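Long-range contacts in alpha-glucosidase (Bacteroides thetaiotaomicron, PDB 5XFM), which hydrolyses beta-L-arabinopyranosides and alpha-galactosides as a bifunctional, calcium-containing enzyme of glycoside hydrolase family 97: residues G46-L50 and I201-V207; I61-N67 and N105-L111; I318-S322 and Y350-V356; T553-R558 and L570-G575. The protein carries 1 engineered substitution. The contacts are given in a common frame with arbitrary orientation. Residues are numbered along the deposited sequence.

The four contacts sample the three parts of a family 97 enzyme. Contacts 1 and 2 lie in the N-terminal beta-sandwich, where each joins one large sheet to the other; their centres are 32 Å apart, and contact 2 is nested inside the loop that contact 1 closes. Contact 3 pairs two outer helices of the catalytic barrel, its centre 62 Å from that of contact 2. Contact 4, in the C-terminal sheet, lies between, with centres 28 Å from contact 1 and 29 Å from contact 3. The calcium ion, held by Glu174 of the N-terminal part and by Glu452 and Glu458 of the barrel, lies where those two parts meet, outside all four contacts.

Contact 1 (G46-L50 and I201-V207); sequences GKTML and IGNDGWV
Segments 46-50 and 201-207 share no direct hydrogen bond; two bridging waters and apolar packing centred on Met49 join them. Ile201 opens a type II' beta turn to Asp204 (Asp204 N to Ile201 O 2.8 Å); long, unbranched Met49 reaches along the turn, CE 3.7 Å from Ile201 CG1. Gly202 (phi/psi 60/-116) takes the positive-phi corner that favours glycine. Asp204 points toward Lys47 (CA atoms 6.6 Å apart), yet OD2 stays 4.1 Å from Lys47 NZ. Water 1 bridges both (2.6 Å to Asp204 OD2, 2.8 Å to Lys47 NZ); water 2 donates to Asp204 OD2 (2.8 Å) and Thr48 O (2.6 Å). This hairpin meets the opposing sheet of the beta-sandwich at a classic bulge, Met49 and Leu50 both facing Val42. Gly205 (106/-148) runs past all-m Met49, whose CE lies 3.1 Å from Asp204 O; a CB would crowd that methyl and the preceding carbonyl. Trp206 turns away; Val207 (t) turns back, CG2 4.1 Å from Met49 CB and CG1 4.0 Å from Leu50 CD1.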
loop_
_atom_site.group_PDB
_atom_site.type_symbol
_atom_site.label_atom_id
_atom_site.label_comp_id
_atom_site.label_asym_id
_atom_site.label_seq_id
_atom_site.Cartn_x
_atom_site.Cartn_y
_atom_site.Cartn_z
ATOM N N GLY A 46 -0.078 2.721 -29.307
ATOM C CA GLY A 46 -1.108 2.927 -30.312
ATOM C C GLY A 46 -2.452 2.315 -29.967
ATOM O O GLY A 46 -3.439 2.517 -30.674
ATOM N N LYS A 47 -2.503 1.581 -28.861
ATOM C CA LYS A 47 -3.760 1.019 -28.398
ATOM C C LYS A 47 -4.399 1.917 -27.356
ATOM O O LYS A 47 -3.719 2.442 -26.476
ATOM C CB LYS A 47 -3.563 -0.390 -27.832
ATOM C CG LYS A 47 -2.952 -1.387 -28.808
ATOM C CD LYS A 47 -3.841 -1.565 -30.039
ATOM C CE LYS A 47 -5.312 -1.751 -29.670
ATOM N NZ LYS A 47 -6.142 -2.191 -30.830
ATOM N N THR A 48 -5.706 2.122 -27.493
ATOM C CA THR A 48 -6.469 2.898 -26.528
ATOM C C THR A 48 -6.487 2.172 -25.185
ATOM O O THR A 48 -6.906 1.012 -25.097
ATOM C CB THR A 48 -7.925 3.132 -27.004
ATOM O OG1 THR A 48 -7.925 3.690 -28.324
ATOM C CG2 THR A 48 -8.660 4.075 -26.057
ATOM N N MET A 49 -6.041 2.864 -24.142
ATOM C CA MET A 49 -5.999 2.295 -22.800
ATOM C C MET A 49 -7.021 2.992 -21.915
ATOM O O MET A 49 -7.716 2.358 -21.116
ATOM C CB MET A 49 -4.594 2.423 -22.222
ATOM C CG MET A 49 -3.527 1.816 -23.112
ATOM S SD MET A 49 -3.771 0.046 -23.316
ATOM C CE MET A 49 -3.164 -0.549 -21.740
ATOM N N LEU A 50 -7.108 4.310 -22.061
ATOM C CA LEU A 50 -8.217 5.053 -21.487
ATOM C C LEU A 50 -8.883 5.827 -22.599
ATOM O O LEU A 50 -8.216 6.522 -23.360
ATOM C CB LEU A 50 -7.750 6.020 -20.395
ATOM C CG LEU A 50 -7.484 5.494 -18.985
ATOM C CD1 LEU A 50 -6.105 4.866 -18.922
ATOM C CD2 LEU A 50 -7.595 6.634 -17.979
ATOM N N ILE A 201 -7.038 -4.374 -19.909
ATOM C CA ILE A 201 -7.567 -3.796 -21.139
ATOM C C ILE A 201 -7.610 -4.849 -22.252
ATOM O O ILE A 201 -6.926 -4.728 -23.270
ATOM C CB ILE A 201 -6.723 -2.586 -21.585
ATOM C CG1 ILE A 201 -6.358 -1.718 -20.370
ATOM C CG2 ILE A 201 -7.472 -1.757 -22.621
ATOM C CD1 ILE A 201 -7.558 -1.104 -19.664
ATOM N N GLY A 202 -8.415 -5.887 -22.043
ATOM C CA GLY A 202 -8.509 -6.977 -22.993
ATOM C C GLY A 202 -7.159 -7.635 -23.172
ATOM O O GLY A 202 -6.596 -8.194 -22.231
ATOM N N ASN A 203 -6.632 -7.550 -24.388
ATOM C CA ASN A 203 -5.312 -8.090 -24.683
ATOM C C ASN A 203 -4.269 -6.986 -24.860
ATOM O O ASN A 203 -3.116 -7.263 -25.180
ATOM C CB ASN A 203 -5.370 -8.982 -25.921
ATOM C CG ASN A 203 -6.354 -10.130 -25.757
ATOM O OD1 ASN A 203 -7.298 -10.269 -26.534
ATOM N ND2 ASN A 203 -6.161 -10.932 -24.712
ATOM N N ASP A 204 -4.688 -5.736 -24.681
ATOM C CA ASP A 204 -3.789 -4.605 -24.892
ATOM C C ASP A 204 -3.082 -4.125 -23.622
ATOM O O ASP A 204 -2.578 -3.005 -23.587
ATOM C CB ASP A 204 -4.552 -3.436 -25.512
ATOM C CG ASP A 204 -5.340 -3.845 -26.736
ATOM O OD1 ASP A 204 -4.823 -4.670 -27.514
ATOM O OD2 ASP A 204 -6.464 -3.331 -26.929
ATOM N N GLY A 205 -3.019 -4.970 -22.595
ATOM C CA GLY A 205 -2.272 -4.634 -21.394
ATOM C C GLY A 205 -3.044 -4.262 -20.135
ATOM O O GLY A 205 -4.121 -4.786 -19.874
ATOM N N TRP A 206 -2.459 -3.378 -19.328
ATOM C CA TRP A 206 -2.947 -3.128 -17.980
ATOM C C TRP A 206 -2.926 -1.653 -17.576
ATOM O O TRP A 206 -2.050 -0.883 -17.988
ATOM C CB TRP A 206 -2.120 -3.935 -16.968
ATOM C CG TRP A 206 -2.052 -5.411 -17.257
ATOM C CD1 TRP A 206 -1.202 -6.042 -18.119
ATOM C CD2 TRP A 206 -2.881 -6.434 -16.689
ATOM N NE1 TRP A 206 -1.442 -7.395 -18.114
ATOM C CE2 TRP A 206 -2.468 -7.661 -17.243
ATOM C CE3 TRP A 206 -3.927 -6.432 -15.757
ATOM C CZ2 TRP A 206 -3.069 -8.877 -16.900
ATOM C CZ3 TRP A 206 -4.519 -7.637 -15.415
ATOM C CH2 TRP A 206 -4.089 -8.842 -15.989
ATOM N N VAL A 207 -3.885 -1.289 -16.731
ATOM C CA VAL A 207 -3.966 0.046 -16.148
ATOM C C VAL A 207 -4.220 -0.009 -14.629
ATOM O O VAL A 207 -5.125 -0.687 -14.179
ATOM C CB VAL A 207 -5.078 0.870 -16.805
ATOM C CG1 VAL A 207 -5.277 2.186 -16.058
ATOM C CG2 VAL A 207 -4.768 1.117 -18.287
HETATM O O HOH W 1 -7.483 -4.026 -29.185
HETATM O O HOH W 2 -7.929 -0.949 -26.473
#

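Contact 2 (I61-N67 and N105-L111)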
loop_
_atom_site.group_PDB
_atom_site.type_symbol
_atom_site.label_atom_id
_atom_site.label_comp_id
_atom_site.label_asym_id
_atom_site.label_seq_id
_atom_site.Cartn_x
_atom_site.Cartn_y
_atom_site.Cartn_z
ATOM N N ILE A 61 -15.754 28.757 -5.276
ATOM C CA ILE A 61 -15.408 30.035 -5.889
ATOM C C ILE A 61 -15.701 29.995 -7.387
ATOM O O ILE A 61 -15.499 30.989 -8.086
ATOM C CB ILE A 61 -13.924 30.423 -5.668
ATOM C CG1 ILE A 61 -13.001 29.568 -6.534
ATOM C CG2 ILE A 61 -13.553 30.359 -4.192
ATOM C CD1 ILE A 61 -11.634 30.176 -6.766
ATOM N N GLY A 62 -16.167 28.847 -7.882
ATOM C CA GLY A 62 -16.454 28.720 -9.302
ATOM C C GLY A 62 -16.590 27.297 -9.803
ATOM O O GLY A 62 -16.175 26.338 -9.150
ATOM N N ASP A 63 -17.209 27.140 -10.964
ATOM C CA ASP A 63 -17.350 25.803 -11.512
ATOM C C ASP A 63 -16.459 25.588 -12.730
ATOM O O ASP A 63 -16.412 26.409 -13.644
ATOM C CB ASP A 63 -18.810 25.503 -11.839
ATOM C CG ASP A 63 -19.653 25.323 -10.587
ATOM O OD1 ASP A 63 -19.129 25.566 -9.475
ATOM O OD2 ASP A 63 -20.819 24.892 -10.711
ATOM N N PHE A 64 -15.742 24.472 -12.707
ATOM C CA PHE A 64 -14.802 24.087 -13.743
ATOM C C PHE A 64 -15.185 22.692 -14.246
ATOM O O PHE A 64 -14.367 21.775 -14.315
ATOM C CB PHE A 64 -13.390 24.100 -13.174
ATOM C CG PHE A 64 -13.005 25.418 -12.562
ATOM C CD1 PHE A 64 -12.657 26.498 -13.351
ATOM C CD2 PHE A 64 -13.026 25.579 -11.185
ATOM C CE1 PHE A 64 -12.325 27.709 -12.776
ATOM C CE2 PHE A 64 -12.691 26.785 -10.604
ATOM C CZ PHE A 64 -12.341 27.850 -11.393
ATOM N N THR A 65 -16.456 22.553 -14.593
ATOM C CA THR A 65 -17.049 21.273 -14.955
ATOM C C THR A 65 -17.417 21.224 -16.435
ATOM O O THR A 65 -17.280 20.188 -17.095
ATOM C CB THR A 65 -18.305 21.015 -14.080
ATOM O OG1 THR A 65 -17.899 20.496 -12.807
ATOM C CG2 THR A 65 -19.250 20.032 -14.729
ATOM N N LYS A 66 -17.860 22.359 -16.962
ATOM C CA LYS A 66 -18.361 22.404 -18.330
ATOM C C LYS A 66 -17.870 23.609 -19.125
ATOM O O LYS A 66 -17.717 24.696 -18.578
ATOM C CB LYS A 66 -19.892 22.398 -18.329
ATOM C CG LYS A 66 -20.498 21.098 -17.858
ATOM C CD LYS A 66 -22.005 21.104 -17.994
ATOM C CE LYS A 66 -22.586 19.769 -17.570
ATOM N NZ LYS A 66 -22.050 18.658 -18.404
ATOM N N ASN A 67 -17.636 23.401 -20.416
ATOM C CA ASN A 67 -17.392 24.488 -21.342
ATOM C C ASN A 67 -16.194 25.353 -20.952
ATOM O O ASN A 67 -16.318 26.558 -20.756
ATOM C CB ASN A 67 -18.657 25.345 -21.462
ATOM C CG ASN A 67 -19.860 24.553 -21.974
ATOM O OD1 ASN A 67 -19.719 23.680 -22.833
ATOM N ND2 ASN A 67 -21.038 24.832 -21.422
ATOM N N ASN A 105 -13.068 29.143 -17.247
ATOM C CA ASN A 105 -14.500 28.935 -17.437
ATOM C C ASN A 105 -15.149 30.169 -18.049
ATOM O O ASN A 105 -14.478 31.170 -18.276
ATOM C CB ASN A 105 -15.210 28.556 -16.126
ATOM C CG ASN A 105 -15.163 29.654 -15.070
ATOM O OD1 ASN A 105 -14.707 30.773 -15.313
ATOM N ND2 ASN A 105 -15.665 29.333 -13.886
ATOM N N GLU A 106 -16.453 30.091 -18.295
ATOM C CA GLU A 106 -17.175 31.153 -18.985
ATOM C C GLU A 106 -17.168 32.453 -18.195
ATOM O O GLU A 106 -17.302 33.532 -18.770
ATOM C CB GLU A 106 -18.623 30.733 -19.256
ATOM C CG GLU A 106 -18.783 29.681 -20.342
ATOM C CD GLU A 106 -20.208 29.159 -20.452
ATOM O OE1 GLU A 106 -20.852 28.965 -19.397
ATOM O OE2 GLU A 106 -20.681 28.945 -21.590
ATOM N N GLN A 107 -16.993 32.348 -16.882
ATOM C CA GLN A 107 -16.970 33.529 -16.028
ATOM C C GLN A 107 -15.573 34.140 -15.978
ATOM O O GLN A 107 -15.370 35.193 -15.383
ATOM C CB GLN A 107 -17.437 33.178 -14.611
ATOM C CG GLN A 107 -18.899 32.759 -14.495
ATOM C CD GLN A 107 -19.152 31.357 -15.026
ATOM O OE1 GLN A 107 -18.247 30.522 -15.064
ATOM N NE2 GLN A 107 -20.388 31.095 -15.435
ATOM N N GLY A 108 -14.616 33.487 -16.625
ATOM C CA GLY A 108 -13.262 33.999 -16.665
ATOM C C GLY A 108 -12.397 33.518 -15.516
ATOM O O GLY A 108 -11.251 33.952 -15.376
ATOM N N GLN A 109 -12.941 32.645 -14.672
ATOM C CA GLN A 109 -12.159 32.088 -13.572
ATOM C C GLN A 109 -11.187 31.038 -14.106
ATOM O O GLN A 109 -11.466 30.365 -15.098
ATOM C CB GLN A 109 -13.074 31.514 -12.491
ATOM C CG GLN A 109 -13.933 32.581 -11.833
ATOM C CD GLN A 109 -15.194 32.029 -11.212
ATOM O OE1 GLN A 109 -15.850 31.155 -11.780
ATOM N NE2 GLN A 109 -15.553 32.552 -10.048
ATOM N N LYS A 110 -10.024 30.949 -13.467
ATOM C CA LYS A 110 -8.898 30.181 -13.988
ATOM C C LYS A 110 -8.616 28.905 -13.199
ATOM O O LYS A 110 -8.834 28.851 -11.988
ATOM C CB LYS A 110 -7.651 31.071 -14.040
ATOM C CG LYS A 110 -7.770 32.179 -15.089
ATOM C CD LYS A 110 -6.560 33.099 -15.143
ATOM C CE LYS A 110 -6.774 34.164 -16.228
ATOM N NZ LYS A 110 -5.549 34.942 -16.579
ATOM N N LEU A 111 -8.150 27.879 -13.905
ATOM C CA LEU A 111 -7.775 26.605 -13.293
ATOM C C LEU A 111 -6.629 25.946 -14.069
ATOM O O LEU A 111 -6.671 25.875 -15.287
ATOM C CB LEU A 111 -8.990 25.662 -13.233
ATOM C CG LEU A 111 -8.766 24.190 -12.868
ATOM C CD1 LEU A 111 -8.501 24.038 -11.384
ATOM C CD2 LEU A 111 -9.950 23.322 -13.278
#
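Phe64 lays one face of its ring over Leu111, whose CB sits 4.0 Å from the ring centroid in a CH-pi contact, while Leu111 CD2 closes to 3.5 Å from Phe64 CB. The ring edge meets Gln109 O, 3.6 Å from Phe64 CE1, so this buried aromatic fills the space beside the turn as well as the strand that follows it. Asn105, at the first position of a type I turn to Gly108, is the polar connector. Its ND2 donates to Asp63 O (3.0 Å) and also to Gln109 OE1 (2.8 Å), while its OD1 accepts from Gln109 N (2.7 Å). An amide suits the place because it donates and accepts at once. Gly62, nearly fully extended, passes close to the Gln109 amide, its CA 3.5 Å from Gln109 OE1; a CB there would collide with that oxygen. Strand 62-64 borders one sheet, and the turn links strands 91-104 and 110-117 of the other: a beta hairpin end packed against the facing sheet of a beta-sandwich.

Contact 3 (I318-S322 and Y350-V356)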
loop_
_atom_site.group_PDB
_atom_site.type_symbol
_atom_site.label_atom_id
_atom_site.label_comp_id
_atom_site.label_asym_id
_atom_site.label_seq_id
_atom_site.Cartn_x
_atom_site.Cartn_y
_atom_site.Cartn_z
ATOM N N ILE A 318 9.779 -11.458 23.831
ATOM C CA ILE A 318 11.018 -10.694 23.851
ATOM C C ILE A 318 12.216 -11.642 23.752
ATOM O O ILE A 318 13.155 -11.411 22.981
ATOM C CB ILE A 318 11.108 -9.834 25.129
ATOM C CG1 ILE A 318 10.171 -8.627 25.013
ATOM C CG2 ILE A 318 12.530 -9.376 25.379
ATOM C CD1 ILE A 318 9.964 -7.885 26.311
ATOM N N ASP A 319 12.162 -12.719 24.531
ATOM C CA ASP A 319 13.175 -13.770 24.492
ATOM C C ASP A 319 13.255 -14.403 23.112
ATOM O O ASP A 319 14.341 -14.689 22.613
ATOM C CB ASP A 319 12.876 -14.857 25.534
ATOM C CG ASP A 319 13.206 -14.424 26.951
ATOM O OD1 ASP A 319 13.939 -13.427 27.127
ATOM O OD2 ASP A 319 12.725 -15.087 27.895
ATOM N N PHE A 320 12.091 -14.635 22.514
ATOM C CA PHE A 320 11.999 -15.234 21.187
ATOM C C PHE A 320 12.626 -14.301 20.154
ATOM O O PHE A 320 13.349 -14.743 19.267
ATOM C CB PHE A 320 10.536 -15.549 20.839
ATOM C CG PHE A 320 10.353 -16.206 19.500
ATOM C CD1 PHE A 320 11.147 -17.274 19.122
ATOM C CD2 PHE A 320 9.380 -15.763 18.622
ATOM C CE1 PHE A 320 10.979 -17.885 17.888
ATOM C CE2 PHE A 320 9.212 -16.368 17.383
ATOM C CZ PHE A 320 10.015 -17.429 17.018
ATOM N N ALA A 321 12.351 -13.006 20.270
ATOM C CA ALA A 321 12.985 -12.021 19.395
ATOM C C ALA A 321 14.498 -12.081 19.547
ATOM O O ALA A 321 15.226 -12.085 18.563
ATOM C CB ALA A 321 12.473 -10.622 19.695
ATOM N N SER A 322 14.965 -12.145 20.789
ATOM C CA SER A 322 16.397 -12.241 21.049
ATOM C C SER A 322 17.012 -13.480 20.397
ATOM O O SER A 322 18.076 -13.407 19.782
ATOM C CB SER A 322 16.665 -12.257 22.553
ATOM O OG SER A 322 18.044 -12.114 22.814
ATOM N N TYR A 350 14.240 -4.993 30.262
ATOM C CA TYR A 350 14.494 -6.407 30.026
ATOM C C TYR A 350 14.775 -6.657 28.544
ATOM O O TYR A 350 15.738 -7.340 28.195
ATOM C CB TYR A 350 13.298 -7.248 30.484
ATOM C CG TYR A 350 13.478 -8.736 30.270
ATOM C CD1 TYR A 350 14.203 -9.505 31.175
ATOM C CD2 TYR A 350 12.949 -9.365 29.151
ATOM C CE1 TYR A 350 14.377 -10.865 30.982
ATOM C CE2 TYR A 350 13.123 -10.720 28.945
ATOM C CZ TYR A 350 13.836 -11.467 29.865
ATOM O OH TYR A 350 14.011 -12.817 29.665
ATOM N N ALA A 351 13.939 -6.090 27.677
ATOM C CA ALA A 351 14.124 -6.206 26.231
ATOM C C ALA A 351 15.462 -5.635 25.770
ATOM O O ALA A 351 16.141 -6.221 24.919
ATOM C CB ALA A 351 12.982 -5.522 25.494
ATOM N N ARG A 352 15.833 -4.481 26.321
ATOM C CA ARG A 352 17.091 -3.834 25.954
ATOM C C ARG A 352 18.295 -4.683 26.361
ATOM O O ARG A 352 19.281 -4.764 25.633
ATOM C CB ARG A 352 17.201 -2.443 26.585
ATOM C CG ARG A 352 18.546 -1.773 26.328
ATOM C CD ARG A 352 18.494 -0.253 26.454
ATOM N NE ARG A 352 17.461 0.323 25.598
ATOM C CZ ARG A 352 16.377 0.947 26.045
ATOM N NH1 ARG A 352 16.198 1.120 27.346
ATOM N NH2 ARG A 352 15.491 1.434 25.188
ATOM N N ASP A 353 18.211 -5.325 27.523
ATOM C CA ASP A 353 19.298 -6.195 27.963
ATOM C C ASP A 353 19.447 -7.407 27.031
ATOM O O ASP A 353 20.504 -8.035 26.973
ATOM C CB ASP A 353 19.082 -6.651 29.408
ATOM C CG ASP A 353 20.188 -7.572 29.898
ATOM O OD1 ASP A 353 21.366 -7.155 29.856
ATOM O OD2 ASP A 353 19.885 -8.711 30.316
ATOM N N LYS A 354 18.377 -7.742 26.316
ATOM C CA LYS A 354 18.403 -8.861 25.377
ATOM C C LYS A 354 18.636 -8.392 23.935
ATOM O O LYS A 354 18.565 -9.187 22.995
ATOM C CB LYS A 354 17.096 -9.661 25.460
ATOM C CG LYS A 354 16.743 -10.180 26.851
ATOM C CD LYS A 354 17.644 -11.328 27.272
ATOM C CE LYS A 354 17.260 -11.854 28.641
ATOM N NZ LYS A 354 17.429 -10.808 29.691
ATOM N N GLY A 355 18.919 -7.103 23.763
ATOM C CA GLY A 355 19.152 -6.540 22.440
ATOM C C GLY A 355 17.872 -6.408 21.633
ATOM O O GLY A 355 17.874 -6.562 20.413
ATOM N N VAL A 356 16.781 -6.095 22.326
ATOM C CA VAL A 356 15.454 -6.002 21.727
ATOM C C VAL A 356 14.808 -4.673 22.115
ATOM O O VAL A 356 14.924 -4.231 23.258
ATOM C CB VAL A 356 14.534 -7.169 22.194
ATOM C CG1 VAL A 356 13.090 -6.940 21.755
ATOM C CG2 VAL A 356 15.046 -8.509 21.687
#
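Ile318 fills the apolar centre, its CG2 touching Ala351 CA at 3.6 Å and Tyr350 CD2 at 3.8 Å. Small Ala351 lets the backbones close in, its CA 6.0 Å from Ile318 CA. Val356 extends this patch: its CG2 lies 3.9 Å from Ala321 CB and 3.7 Å from Ile318 O. Val356 can turn inward because a Schellman motif ends the helix before it, with Val356 N bonded to Ala351 O (2.7 Å) and Gly355 N to Arg352 O (3.0 Å); Gly355 suits the required positive phi. Farther out, Ser322 OG donates to Lys354 O at 3.0 Å, a carbonyl just past the last helical turn. At the polar edge Tyr350 OH donates to Asp319 OD1 (2.6 Å), so the tyrosine packs its ring on Ile318 while its hydroxyl meets a carboxylate. Helices 311-324 and 341-353 are neighbours in the outer layer of the beta/alpha barrel: Ala321 also packs on Thr298 of strand 295-299, and Val356 leads straight into strand 357-363.

Contact 4 (T553-R558 and L570-G575); sequences TWDETR and LARRQG
A classic beta bulge interrupts this antiparallel pair: Asp555 (phi/psi -97/-23) and Glu556 both face Arg573, with Asp555 N bonded to Arg573 O (2.8 Å) and Arg573 N to Glu556 O (2.9 Å). Beyond it, Thr557 and Arg572 form a non-hydrogen-bonded pair, CA atoms 4.4 Å apart; Arg558 and Ala571 form a hydrogen-bonded one (Arg558 N to Ala571 O 2.7 Å, Ala571 N to Arg558 O 2.9 Å). The axes of 556-558 and 570-574 approach to 4.7 Å, with 165° between their N-to-C directions. On the face of Glu556, Arg558, Ala571 and Arg573, Glu556 (chi1, chi2 t) links two arginines, OE1 to Arg573 NE at 3.1 Å and OE2 to Arg558 NH1 at 2.6 Å. On that of Thr557 and Arg572, Arg572 CD lies over the Trp554 (chi1 m) five-membered ring, 3.6 Å from its centroid (CH-pi), with CZ 5.0 Å from it (cation-pi). Asp555 OD2 receives Gly575 N (2.8 Å), where positive phi favours glycine. The hairpin forms the outer end of the C-terminal sheet, beside strand 577-584; Arg572 NH1 bonds Val520 O and Leu521 O at the end of barrel helix 512-521, and Thr557 OG1 bonds Lys88 O of the N-terminal domain.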
loop_
_atom_site.group_PDB
_atom_site.type_symbol
_atom_site.label_atom_id
_atom_site.label_comp_id
_atom_site.label_asym_id
_atom_site.label_seq_id
_atom_site.Cartn_x
_atom_site.Cartn_y
_atom_site.Cartn_z
ATOM N N THR A 553 14.090 -4.676 3.772
ATOM C CA THR A 553 14.322 -3.490 2.941
ATOM C C THR A 553 15.024 -3.882 1.644
ATOM O O THR A 553 15.738 -4.883 1.596
ATOM C CB THR A 553 15.175 -2.440 3.673
ATOM O OG1 THR A 553 16.441 -3.014 4.017
ATOM C CG2 THR A 553 14.469 -1.971 4.942
ATOM N N TRP A 554 14.844 -3.086 0.594
ATOM C CA TRP A 554 15.319 -3.501 -0.718
ATOM C C TRP A 554 15.979 -2.386 -1.516
ATOM O O TRP A 554 15.667 -1.211 -1.347
ATOM C CB TRP A 554 14.153 -4.080 -1.519
ATOM C CG TRP A 554 13.354 -5.081 -0.739
ATOM C CD1 TRP A 554 12.142 -4.877 -0.147
ATOM C CD2 TRP A 554 13.714 -6.439 -0.456
ATOM N NE1 TRP A 554 11.720 -6.022 0.479
ATOM C CE2 TRP A 554 12.665 -6.998 0.304
ATOM C CE3 TRP A 554 14.817 -7.237 -0.777
ATOM C CZ2 TRP A 554 12.689 -8.319 0.753
ATOM C CZ3 TRP A 554 14.835 -8.554 -0.332
ATOM C CH2 TRP A 554 13.776 -9.079 0.423
ATOM N N ASP A 555 16.911 -2.770 -2.379
ATOM C CA ASP A 555 17.557 -1.823 -3.273
ATOM C C ASP A 555 16.911 -1.810 -4.655
ATOM O O ASP A 555 17.011 -0.822 -5.381
ATOM C CB ASP A 555 19.051 -2.134 -3.392
ATOM C CG ASP A 555 19.821 -1.726 -2.158
ATOM O OD1 ASP A 555 19.701 -0.546 -1.760
ATOM O OD2 ASP A 555 20.545 -2.571 -1.591
ATOM N N GLU A 556 16.235 -2.899 -5.005
ATOM C CA GLU A 556 15.689 -3.064 -6.350
ATOM C C GLU A 556 14.671 -4.208 -6.410
ATOM O O GLU A 556 14.780 -5.195 -5.675
ATOM C CB GLU A 556 16.820 -3.315 -7.351
ATOM C CG GLU A 556 16.395 -3.300 -8.814
ATOM C CD GLU A 556 17.511 -3.741 -9.744
ATOM O OE1 GLU A 556 18.672 -3.835 -9.283
ATOM O OE2 GLU A 556 17.221 -4.005 -10.932
ATOM N N THR A 557 13.671 -4.058 -7.274
ATOM C CA THR A 557 12.645 -5.077 -7.442
ATOM C C THR A 557 12.404 -5.317 -8.925
ATOM O O THR A 557 12.178 -4.376 -9.685
ATOM C CB THR A 557 11.321 -4.670 -6.763
ATOM O OG1 THR A 557 11.510 -4.607 -5.343
ATOM C CG2 THR A 557 10.217 -5.677 -7.078
ATOM N N ARG A 558 12.442 -6.576 -9.339
ATOM C CA ARG A 558 12.212 -6.899 -10.738
ATOM C C ARG A 558 11.091 -7.927 -10.871
ATOM O O ARG A 558 11.114 -8.987 -10.232
ATOM C CB ARG A 558 13.507 -7.390 -11.394
ATOM C CG ARG A 558 14.607 -6.324 -11.401
ATOM C CD ARG A 558 15.271 -6.132 -12.763
ATOM N NE ARG A 558 16.228 -7.180 -13.106
ATOM C CZ ARG A 558 17.543 -7.084 -12.920
ATOM N NH1 ARG A 558 18.066 -5.993 -12.378
ATOM N NH2 ARG A 558 18.339 -8.085 -13.272
ATOM N N LEU A 570 8.599 -12.826 -8.508
ATOM C CA LEU A 570 9.387 -11.593 -8.510
ATOM C C LEU A 570 10.729 -11.743 -7.797
ATOM O O LEU A 570 10.883 -12.566 -6.890
ATOM C CB LEU A 570 8.595 -10.422 -7.915
ATOM C CG LEU A 570 8.054 -10.379 -6.492
ATOM C CD1 LEU A 570 9.099 -9.917 -5.473
ATOM C CD2 LEU A 570 6.859 -9.450 -6.483
ATOM N N ALA A 571 11.698 -10.940 -8.232
ATOM C CA ALA A 571 13.013 -10.905 -7.612
ATOM C C ALA A 571 13.291 -9.549 -6.980
ATOM O O ALA A 571 13.026 -8.503 -7.578
ATOM C CB ALA A 571 14.089 -11.244 -8.629
ATOM N N ARG A 572 13.827 -9.588 -5.763
ATOM C CA ARG A 572 14.197 -8.395 -5.011
ATOM C C ARG A 572 15.656 -8.477 -4.575
ATOM O O ARG A 572 16.130 -9.533 -4.156
ATOM C CB ARG A 572 13.291 -8.217 -3.787
ATOM C CG ARG A 572 11.899 -7.708 -4.105
ATOM C CD ARG A 572 11.044 -7.546 -2.850
ATOM N NE ARG A 572 10.100 -6.442 -3.005
ATOM C CZ ARG A 572 8.781 -6.574 -3.092
ATOM N NH1 ARG A 572 8.225 -7.773 -3.056
ATOM N NH2 ARG A 572 8.019 -5.502 -3.237
ATOM N N ARG A 573 16.360 -7.357 -4.683
ATOM C CA ARG A 573 17.776 -7.297 -4.352
ATOM C C ARG A 573 18.024 -6.520 -3.068
ATOM O O ARG A 573 17.398 -5.483 -2.834
ATOM C CB ARG A 573 18.572 -6.663 -5.501
ATOM C CG ARG A 573 20.058 -6.469 -5.208
ATOM C CD ARG A 573 20.819 -5.975 -6.431
ATOM N NE ARG A 573 20.399 -4.646 -6.867
ATOM C CZ ARG A 573 20.870 -3.508 -6.365
ATOM N NH1 ARG A 573 21.795 -3.531 -5.415
ATOM N NH2 ARG A 573 20.430 -2.342 -6.823
ATOM N N GLN A 574 18.895 -7.053 -2.213
ATOM C CA GLN A 574 19.433 -6.270 -1.104
ATOM C C GLN A 574 20.949 -6.329 -1.149
ATOM O O GLN A 574 21.542 -7.411 -1.033
ATOM C CB GLN A 574 18.970 -6.760 0.261
ATOM C CG GLN A 574 19.660 -5.963 1.370
ATOM C CD GLN A 574 19.294 -6.432 2.753
ATOM O OE1 GLN A 574 19.726 -7.501 3.180
ATOM N NE2 GLN A 574 18.472 -5.653 3.456
ATOM N N GLY A 575 21.575 -5.169 -1.311
ATOM C CA GLY A 575 23.005 -5.117 -1.511
ATOM C C GLY A 575 23.354 -5.850 -2.785
ATOM O O GLY A 575 22.897 -5.493 -3.867
#